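Local coordinates for cell division protein FtsZ 1 (Methanocaldococcus jannaschii, PDB 2VAP) that binds GTP, probably hydrolyses it, and polymerises into what is probably the contractile Z ring at the future site of cell division, at residues E113-A118 with A144-K149; P273-D278 with L335-V340; E298-V303 with I317-T322. All coordinates share one frame; numbering follows the deposited sequence.

Contact 1: residues E113-A118 with A144-K149; sequences EEIKAA and AEISKK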
loop_
_atom_site.group_PDB
_atom_site.type_symbol
_atom_site.label_atom_id
_atom_site.label_comp_id
_atom_site.label_asym_id
_atom_site.label_seq_id
_atom_site.Cartn_x
_atom_site.Cartn_y
_atom_site.Cartn_z
ATOM N N GLU A 113 19.374 -1.948 13.278
ATOM C CA GLU A 113 20.198 -2.980 12.646
ATOM C C GLU A 113 19.418 -4.260 12.339
ATOM O O GLU A 113 19.657 -4.903 11.314
ATOM C CB GLU A 113 21.431 -3.298 13.502
ATOM C CG GLU A 113 22.459 -2.166 13.576
ATOM C CD GLU A 113 23.119 -1.859 12.237
ATOM O OE1 GLU A 113 23.433 -2.805 11.482
ATOM O OE2 GLU A 113 23.331 -0.663 11.943
ATOM N N GLU A 114 18.489 -4.621 13.223
ATOM C CA GLU A 114 17.627 -5.786 13.011
ATOM C C GLU A 114 16.612 -5.539 11.895
ATOM O O GLU A 114 16.323 -6.441 11.104
ATOM C CB GLU A 114 16.912 -6.189 14.305
ATOM C CG GLU A 114 17.810 -6.894 15.317
ATOM C CD GLU A 114 17.034 -7.536 16.454
ATOM O OE1 GLU A 114 17.402 -7.308 17.625
ATOM O OE2 GLU A 114 16.058 -8.268 16.180
ATOM N N ILE A 115 16.078 -4.320 11.840
ATOM C CA ILE A 115 15.174 -3.911 10.762
ATOM C C ILE A 115 15.911 -3.939 9.418
ATOM O O ILE A 115 15.403 -4.493 8.441
ATOM C CB ILE A 115 14.542 -2.511 11.024
ATOM C CG1 ILE A 115 13.674 -2.542 12.289
ATOM C CG2 ILE A 115 13.710 -2.053 9.820
ATOM C CD1 ILE A 115 13.312 -1.169 12.843
ATOM N N LYS A 116 17.113 -3.363 9.391
ATOM C CA LYS A 116 17.951 -3.337 8.189
ATOM C C LYS A 116 18.249 -4.743 7.666
ATOM O O LYS A 116 18.157 -4.992 6.462
ATOM C CB LYS A 116 19.258 -2.581 8.459
ATOM C CG LYS A 116 20.131 -2.366 7.226
ATOM C CD LYS A 116 21.467 -1.744 7.599
ATOM C CE LYS A 116 22.407 -1.706 6.405
ATOM N NZ LYS A 116 23.735 -1.134 6.760
ATOM N N ALA A 117 18.592 -5.652 8.577
ATOM C CA ALA A 117 18.917 -7.035 8.226
ATOM C C ALA A 117 17.739 -7.780 7.598
ATOM O O ALA A 117 17.930 -8.622 6.719
ATOM C CB ALA A 117 19.431 -7.787 9.450
ATOM N N ALA A 118 16.528 -7.456 8.045
ATOM C CA ALA A 118 15.311 -8.114 7.567
ATOM C C ALA A 118 14.885 -7.649 6.174
ATOM O O ALA A 118 14.199 -8.381 5.455
ATOM C CB ALA A 118 14.176 -7.911 8.560
ATOM N N ALA A 144 11.180 3.463 6.816
ATOM C CA ALA A 144 11.293 4.148 5.528
ATOM C C ALA A 144 12.697 4.713 5.297
ATOM O O ALA A 144 13.245 4.585 4.203
ATOM C CB ALA A 144 10.245 5.248 5.415
ATOM N N GLU A 145 13.272 5.326 6.333
ATOM C CA GLU A 145 14.631 5.869 6.254
ATOM C C GLU A 145 15.663 4.761 6.024
ATOM O O GLU A 145 16.569 4.911 5.202
ATOM C CB GLU A 145 14.975 6.674 7.514
ATOM C CG GLU A 145 16.327 7.385 7.439
ATOM C CD GLU A 145 16.663 8.196 8.681
ATOM O OE1 GLU A 145 15.900 8.152 9.670
ATOM O OE2 GLU A 145 17.704 8.885 8.662
ATOM N N ILE A 146 15.509 3.654 6.750
ATOM C CA ILE A 146 16.383 2.487 6.602
ATOM C C ILE A 146 16.274 1.902 5.189
ATOM O O ILE A 146 17.284 1.537 4.577
ATOM C CB ILE A 146 16.079 1.410 7.681
ATOM C CG1 ILE A 146 16.436 1.939 9.077
ATOM C CG2 ILE A 146 16.843 0.116 7.396
ATOM C CD1 ILE A 146 15.823 1.153 10.230
ATOM N N SER A 147 15.045 1.835 4.676
ATOM C CA SER A 147 14.780 1.349 3.322
ATOM C C SER A 147 15.459 2.213 2.260
ATOM O O SER A 147 16.065 1.689 1.324
ATOM C CB SER A 147 13.273 1.279 3.060
ATOM O OG SER A 147 13.010 0.904 1.717
ATOM N N LYS A 148 15.355 3.532 2.410
ATOM C CA LYS A 148 15.992 4.464 1.479
ATOM C C LYS A 148 17.508 4.283 1.444
ATOM O O LYS A 148 18.118 4.330 0.373
ATOM C CB LYS A 148 15.643 5.914 1.833
ATOM C CG LYS A 148 14.240 6.358 1.415
ATOM C CD LYS A 148 14.023 6.304 -0.101
ATOM C CE LYS A 148 14.820 7.368 -0.839
ATOM N NZ LYS A 148 14.807 7.136 -2.311
ATOM N N LYS A 149 18.098 4.053 2.617
ATOM C CA LYS A 149 19.550 3.920 2.766
ATOM C C LYS A 149 20.122 2.612 2.208
ATOM O O LYS A 149 21.334 2.498 2.016
ATOM C CB LYS A 149 19.957 4.098 4.234
ATOM C CG LYS A 149 19.845 5.536 4.738
ATOM C CD LYS A 149 19.954 5.620 6.258
ATOM C CE LYS A 149 21.394 5.490 6.741
ATOM N NZ LYS A 149 21.487 5.592 8.223
HETATM O O HOH W 1 22.385 1.409 5.080
#

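Contact 2: residues P273-D278 with L335-V340; sequences PLLDVD and LVITGV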
loop_
_atom_site.group_PDB
_atom_site.type_symbol
_atom_site.label_atom_id
_atom_site.label_comp_id
_atom_site.label_asym_id
_atom_site.label_seq_id
_atom_site.Cartn_x
_atom_site.Cartn_y
_atom_site.Cartn_z
ATOM N N PRO A 273 -14.676 7.558 -2.813
ATOM C CA PRO A 273 -14.459 8.514 -1.723
ATOM C C PRO A 273 -13.011 8.531 -1.231
ATOM O O PRO A 273 -12.554 9.548 -0.706
ATOM C CB PRO A 273 -15.386 7.998 -0.615
ATOM C CG PRO A 273 -16.433 7.225 -1.331
ATOM C CD PRO A 273 -15.715 6.571 -2.470
ATOM N N LEU A 274 -12.300 7.419 -1.413
ATOM C CA LEU A 274 -10.901 7.306 -0.994
ATOM C C LEU A 274 -9.953 8.179 -1.821
ATOM O O LEU A 274 -8.864 8.527 -1.357
ATOM C CB LEU A 274 -10.446 5.841 -1.008
ATOM C CG LEU A 274 -11.183 4.874 -0.073
ATOM C CD1 LEU A 274 -10.757 3.439 -0.345
ATOM C CD2 LEU A 274 -10.971 5.233 1.397
ATOM N N LEU A 275 -10.365 8.528 -3.040
ATOM C CA LEU A 275 -9.642 9.512 -3.842
ATOM C C LEU A 275 -10.023 10.919 -3.382
ATOM O O LEU A 275 -10.708 11.660 -4.094
ATOM C CB LEU A 275 -9.924 9.329 -5.340
ATOM C CG LEU A 275 -9.191 8.223 -6.106
ATOM C CD1 LEU A 275 -9.722 8.130 -7.529
ATOM C CD2 LEU A 275 -7.678 8.445 -6.112
ATOM N N ASP A 276 -9.568 11.271 -2.181
ATOM C CA ASP A 276 -9.929 12.528 -1.529
ATOM C C ASP A 276 -9.048 13.679 -2.024
ATOM O O ASP A 276 -8.342 14.326 -1.243
ATOM C CB ASP A 276 -9.835 12.369 -0.003
ATOM C CG ASP A 276 -10.583 13.458 0.756
ATOM O OD1 ASP A 276 -10.375 13.565 1.982
ATOM O OD2 ASP A 276 -11.376 14.202 0.139
ATOM N N VAL A 277 -9.108 13.922 -3.333
ATOM C CA VAL A 277 -8.298 14.938 -4.004
ATOM C C VAL A 277 -8.880 15.235 -5.391
ATOM O O VAL A 277 -9.589 14.403 -5.964
ATOM C CB VAL A 277 -6.799 14.494 -4.125
ATOM C CG1 VAL A 277 -6.643 13.289 -5.056
ATOM C CG2 VAL A 277 -5.907 15.652 -4.572
ATOM N N ASP A 278 -8.591 16.427 -5.911
ATOM C CA ASP A 278 -8.863 16.746 -7.307
ATOM C C ASP A 278 -7.876 15.951 -8.164
ATOM O O ASP A 278 -6.672 16.226 -8.164
ATOM C CB ASP A 278 -8.717 18.253 -7.553
ATOM C CG ASP A 278 -9.161 18.676 -8.951
ATOM O OD1 ASP A 278 -9.761 17.857 -9.682
ATOM O OD2 ASP A 278 -8.909 19.842 -9.318
ATOM N N LEU A 335 -7.057 1.599 -8.438
ATOM C CA LEU A 335 -6.416 2.761 -9.029
ATOM C C LEU A 335 -5.570 3.461 -7.971
ATOM O O LEU A 335 -6.067 3.788 -6.892
ATOM C CB LEU A 335 -7.477 3.714 -9.592
ATOM C CG LEU A 335 -7.041 5.006 -10.288
ATOM C CD1 LEU A 335 -6.304 4.720 -11.589
ATOM C CD2 LEU A 335 -8.250 5.891 -10.544
ATOM N N VAL A 336 -4.292 3.664 -8.276
ATOM C CA VAL A 336 -3.397 4.419 -7.402
ATOM C C VAL A 336 -2.903 5.644 -8.163
ATOM O O VAL A 336 -2.131 5.528 -9.116
ATOM C CB VAL A 336 -2.206 3.565 -6.891
ATOM C CG1 VAL A 336 -1.301 4.392 -5.980
ATOM C CG2 VAL A 336 -2.702 2.326 -6.156
ATOM N N ILE A 337 -3.372 6.812 -7.733
ATOM C CA ILE A 337 -3.081 8.080 -8.393
ATOM C C ILE A 337 -1.929 8.784 -7.677
ATOM O O ILE A 337 -1.992 9.000 -6.467
ATOM C CB ILE A 337 -4.349 8.982 -8.410
ATOM C CG1 ILE A 337 -5.475 8.338 -9.240
ATOM C CG2 ILE A 337 -4.030 10.386 -8.892
ATOM C CD1 ILE A 337 -5.205 8.238 -10.735
ATOM N N THR A 338 -0.887 9.145 -8.425
ATOM C CA THR A 338 0.331 9.718 -7.837
ATOM C C THR A 338 0.553 11.187 -8.202
ATOM O O THR A 338 -0.030 11.698 -9.162
ATOM C CB THR A 338 1.594 8.905 -8.225
ATOM O OG1 THR A 338 1.806 8.985 -9.641
ATOM C CG2 THR A 338 1.458 7.442 -7.812
ATOM N N GLY A 339 1.403 11.855 -7.422
ATOM C CA GLY A 339 1.782 13.245 -7.671
ATOM C C GLY A 339 0.710 14.266 -7.337
ATOM O O GLY A 339 0.639 15.321 -7.971
ATOM N N VAL A 340 -0.115 13.965 -6.336
ATOM C CA VAL A 340 -1.237 14.840 -5.966
ATOM C C VAL A 340 -0.919 15.825 -4.833
ATOM O O VAL A 340 -1.818 16.507 -4.333
ATOM C CB VAL A 340 -2.532 14.039 -5.628
ATOM C CG1 VAL A 340 -3.034 13.283 -6.851
ATOM C CG2 VAL A 340 -2.317 13.096 -4.443
#

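Contact 3: residues E298-V303 with I317-T322; sequences EEAREV and IIWGAT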
loop_
_atom_site.group_PDB
_atom_site.type_symbol
_atom_site.label_atom_id
_atom_site.label_comp_id
_atom_site.label_asym_id
_atom_site.label_seq_id
_atom_site.Cartn_x
_atom_site.Cartn_y
_atom_site.Cartn_z
ATOM N N GLU A 298 -9.632 -6.776 -23.700
ATOM C CA GLU A 298 -10.547 -5.707 -24.110
ATOM C C GLU A 298 -11.159 -4.991 -22.906
ATOM O O GLU A 298 -11.282 -3.763 -22.906
ATOM C CB GLU A 298 -11.654 -6.256 -25.019
ATOM C CG GLU A 298 -11.201 -6.614 -26.439
ATOM C CD GLU A 298 -10.429 -7.925 -26.522
ATOM O OE1 GLU A 298 -10.629 -8.805 -25.657
ATOM O OE2 GLU A 298 -9.619 -8.076 -27.460
ATOM N N GLU A 299 -11.531 -5.764 -21.887
ATOM C CA GLU A 299 -12.054 -5.220 -20.633
ATOM C C GLU A 299 -11.006 -4.374 -19.915
ATOM O O GLU A 299 -11.299 -3.262 -19.466
ATOM C CB GLU A 299 -12.541 -6.343 -19.713
ATOM C CG GLU A 299 -13.899 -6.912 -20.090
ATOM C CD GLU A 299 -14.370 -7.985 -19.126
ATOM O OE1 GLU A 299 -15.441 -7.796 -18.515
ATOM O OE2 GLU A 299 -13.672 -9.010 -18.976
ATOM N N ALA A 300 -9.788 -4.905 -19.818
ATOM C CA ALA A 300 -8.670 -4.198 -19.194
ATOM C C ALA A 300 -8.340 -2.901 -19.932
ATOM O O ALA A 300 -8.134 -1.863 -19.304
ATOM C CB ALA A 300 -7.445 -5.101 -19.116
ATOM N N ARG A 301 -8.310 -2.969 -21.264
ATOM C CA ARG A 301 -8.062 -1.797 -22.108
ATOM C C ARG A 301 -9.115 -0.708 -21.917
ATOM O O ARG A 301 -8.789 0.480 -21.925
ATOM C CB ARG A 301 -7.983 -2.201 -23.583
ATOM C CG ARG A 301 -6.662 -2.845 -23.985
ATOM C CD ARG A 301 -6.703 -3.364 -25.418
ATOM N NE ARG A 301 -6.798 -2.284 -26.400
ATOM C CZ ARG A 301 -6.871 -2.461 -27.717
ATOM N NH1 ARG A 301 -6.860 -3.683 -28.236
ATOM N NH2 ARG A 301 -6.956 -1.410 -28.520
ATOM N N GLU A 302 -10.371 -1.122 -21.743
ATOM C CA GLU A 302 -11.479 -0.197 -21.491
ATOM C C GLU A 302 -11.265 0.585 -20.193
ATOM O O GLU A 302 -11.508 1.793 -20.142
ATOM C CB GLU A 302 -12.813 -0.954 -21.452
ATOM C CG GLU A 302 -14.050 -0.057 -21.402
ATOM C CD GLU A 302 -15.360 -0.832 -21.447
ATOM O OE1 GLU A 302 -15.396 -1.995 -20.985
ATOM O OE2 GLU A 302 -16.361 -0.272 -21.940
ATOM N N VAL A 303 -10.803 -0.114 -19.156
ATOM C CA VAL A 303 -10.495 0.497 -17.860
ATOM C C VAL A 303 -9.397 1.557 -17.999
ATOM O O VAL A 303 -9.560 2.691 -17.538
ATOM C CB VAL A 303 -10.091 -0.576 -16.804
ATOM C CG1 VAL A 303 -9.588 0.072 -15.516
ATOM C CG2 VAL A 303 -11.260 -1.510 -16.510
ATOM N N ILE A 317 0.945 6.539 -17.090
ATOM C CA ILE A 317 0.056 5.487 -16.601
ATOM C C ILE A 317 0.641 4.098 -16.855
ATOM O O ILE A 317 0.987 3.756 -17.989
ATOM C CB ILE A 317 -1.359 5.613 -17.224
ATOM C CG1 ILE A 317 -2.001 6.946 -16.817
ATOM C CG2 ILE A 317 -2.246 4.443 -16.806
ATOM C CD1 ILE A 317 -3.134 7.397 -17.715
ATOM N N ILE A 318 0.752 3.314 -15.785
ATOM C CA ILE A 318 1.218 1.932 -15.861
ATOM C C ILE A 318 0.095 1.004 -15.396
ATOM O O ILE A 318 -0.552 1.268 -14.383
ATOM C CB ILE A 318 2.509 1.720 -15.019
ATOM C CG1 ILE A 318 3.688 2.513 -15.609
ATOM C CG2 ILE A 318 2.855 0.238 -14.886
ATOM C CD1 ILE A 318 4.061 2.178 -17.054
ATOM N N TRP A 319 -0.132 -0.077 -16.139
ATOM C CA TRP A 319 -1.279 -0.948 -15.889
ATOM C C TRP A 319 -0.963 -2.437 -16.005
ATOM O O TRP A 319 -0.039 -2.842 -16.712
ATOM C CB TRP A 319 -2.426 -0.587 -16.837
ATOM C CG TRP A 319 -2.162 -0.959 -18.267
ATOM C CD1 TRP A 319 -1.364 -0.294 -19.154
ATOM C CD2 TRP A 319 -2.698 -2.083 -18.973
ATOM N NE1 TRP A 319 -1.368 -0.936 -20.368
ATOM C CE2 TRP A 319 -2.180 -2.036 -20.287
ATOM C CE3 TRP A 319 -3.568 -3.125 -18.626
ATOM C CZ2 TRP A 319 -2.500 -2.992 -21.253
ATOM C CZ3 TRP A 319 -3.889 -4.075 -19.589
ATOM C CH2 TRP A 319 -3.356 -3.999 -20.889
ATOM N N GLY A 320 -1.751 -3.243 -15.301
ATOM C CA GLY A 320 -1.671 -4.695 -15.389
ATOM C C GLY A 320 -3.040 -5.325 -15.217
ATOM O O GLY A 320 -3.991 -4.660 -14.798
ATOM N N ALA A 321 -3.139 -6.608 -15.550
ATOM C CA ALA A 321 -4.389 -7.350 -15.413
ATOM C C ALA A 321 -4.111 -8.776 -14.955
ATOM O O ALA A 321 -3.284 -9.473 -15.547
ATOM C CB ALA A 321 -5.164 -7.346 -16.725
ATOM N N THR A 322 -4.793 -9.195 -13.891
ATOM C CA THR A 322 -4.616 -10.536 -13.326
ATOM C C THR A 322 -5.955 -11.209 -13.043
ATOM O O THR A 322 -6.982 -10.539 -12.893
ATOM C CB THR A 322 -3.799 -10.515 -12.009
ATOM O OG1 THR A 322 -4.512 -9.774 -11.008
ATOM C CG2 THR A 322 -2.416 -9.904 -12.220
#

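Contact 1: residues E113-A118 with A144-K149
Ile146 of helix 135-149 reaches across to Ile115 and Lys116 of helix 112-119, joining two helices of the Rossmann-like GTPase domain that FtsZ shares with tubulin. The backbones come closest at Lys116 and Ile146, whose CA atoms are 6.2 Å apart, and no direct hydrogen bond links the two segments.

The apolar part of the contact rests on the two branches of Ile146. Its CD1 meets CG2 of Ile115 at 3.9 Å, the two side chains crossing at about a right angle. The shorter branch works at closer quarters: with CG2 of Ile146 anti to its own backbone N, this methyl lies 3.7 Å from CA of Lys116, against the backbone rather than against the end of a side chain. Lys116 adds the root of its side chain, CB standing 3.8 Å from CG2 of Ile146. Ala112 and Ile119 of helix 112-119 also touch Ile146, while Ile115 packs on Ile87. Replacing Ile146 by an alanine would probably open a gap between the helices, leaving CG2 of Ile115 and the base of Lys116 without the methyls that cover them from helix 135-149.

The polar part is slight and lies at the margin. The extended chain of Lys116 carries its ammonium away from Ile146. There NZ of Lys116 donates a weak hydrogen bond of 3.3 Å to a water, which in turn donates weakly to O of Lys149.

Contact 2: residues P273-D278 with L335-V340
Leu275 lays its forked end over Leu335 and Ile337, two residues of strand 331-338 in the four-stranded mixed sheet of the FtsZ C-terminal domain. It comes from the loop between helix 261-270 and strand 284-291, a segment without regular secondary structure that makes two consecutive inverse gamma turns, centred on Leu275 and Asp276. The contact is apolar throughout, its five touching residues are all buried, and no hydrogen bond crosses it.

The two methyls of Leu275 divide the work. CD1 meets CD2 of Leu335 at 4.0 Å, whereas CD2 lies 3.8 Å from CG1 of Ile337; in both pairs the side chains cross at about a right angle. Leu335 takes part through its end: CG is anti to the backbone N (chi1 -179°), and the further turn at CG brings CD2 to the leucine opposite. On strand 284-291, Ile287 touches Leu335 and Ala285 touches Ile337.

A second pair forms beyond the strand, where the chain turns through Gly339, whose positive phi favours glycine. Val340 then faces Val277, which also packs on Met250 of strand 249-256. The two aspartates of the loop pair with arginines: Asp276 forms a salt bridge with Arg353 and Asp278 one with Arg343. Between the two valines the fit is methyl on branch point as well as methyl on methyl: CG1 of Val277 is 4.0 Å from CG1 of Val340, and CG2 of Val277 rests 3.9 Å from CB of Val340.

Contact 3: residues E298-V303 with I317-T322
Ala300 brings a single methyl from helix 297-310 to two residues of strand 316-323, Trp319 and Ala321. Its approach to the indole is the closer one: CB of Ala300 lies 3.7 Å from CZ3 of Trp319, on the six-membered ring, and comes in obliquely to the ring. Trp319 carries its CG between the backbone N and the carbonyl carbon (chi1 70°), which helps to swing the indole from the strand toward the helix. Leu297 and Val304 of the same helix also touch the indole, which therefore packs along more than one turn.

These pieces belong to a beta-alpha-beta unit of the C-terminal domain, in which helix 297-310 connects strand 284-291 to its parallel neighbour 316-323 and packs against the sheet.

The methyl-to-methyl contact allows a close approach of the two backbones. CB of Ala300 and CB of Ala321 are 4.0 Å apart, and the CA atoms of these residues are separated by 6.5 Å.

Polar links run to other parts of the domain, none crossing between the two segments. Glu299 forms a salt bridge with Arg261, and OG1 of Thr322 is hydrogen-bonded to NE2 of His288 on strand 284-291.

How the contacts relate
All three contacts rely on apolar packing without a direct hydrogen bond, yet they differ in depth and in the elements they join. Contact 1 lies in the GTPase domain, its centre about 28 Å from that of contact 2 and on the opposite side of the chain's centre. Contacts 2 and 3 share the mixed sheet of the C-terminal domain, contact 3 nested along the chain within the loop closed by contact 2. Branched aliphatic residues fill the fully buried loop-to-sheet contact 2; small methyls and one indole serve helix on strand in contact 3, also buried although Trp319 is partly exposed; contact 1, a helix pair, is the least buried and alone adds a weak water link.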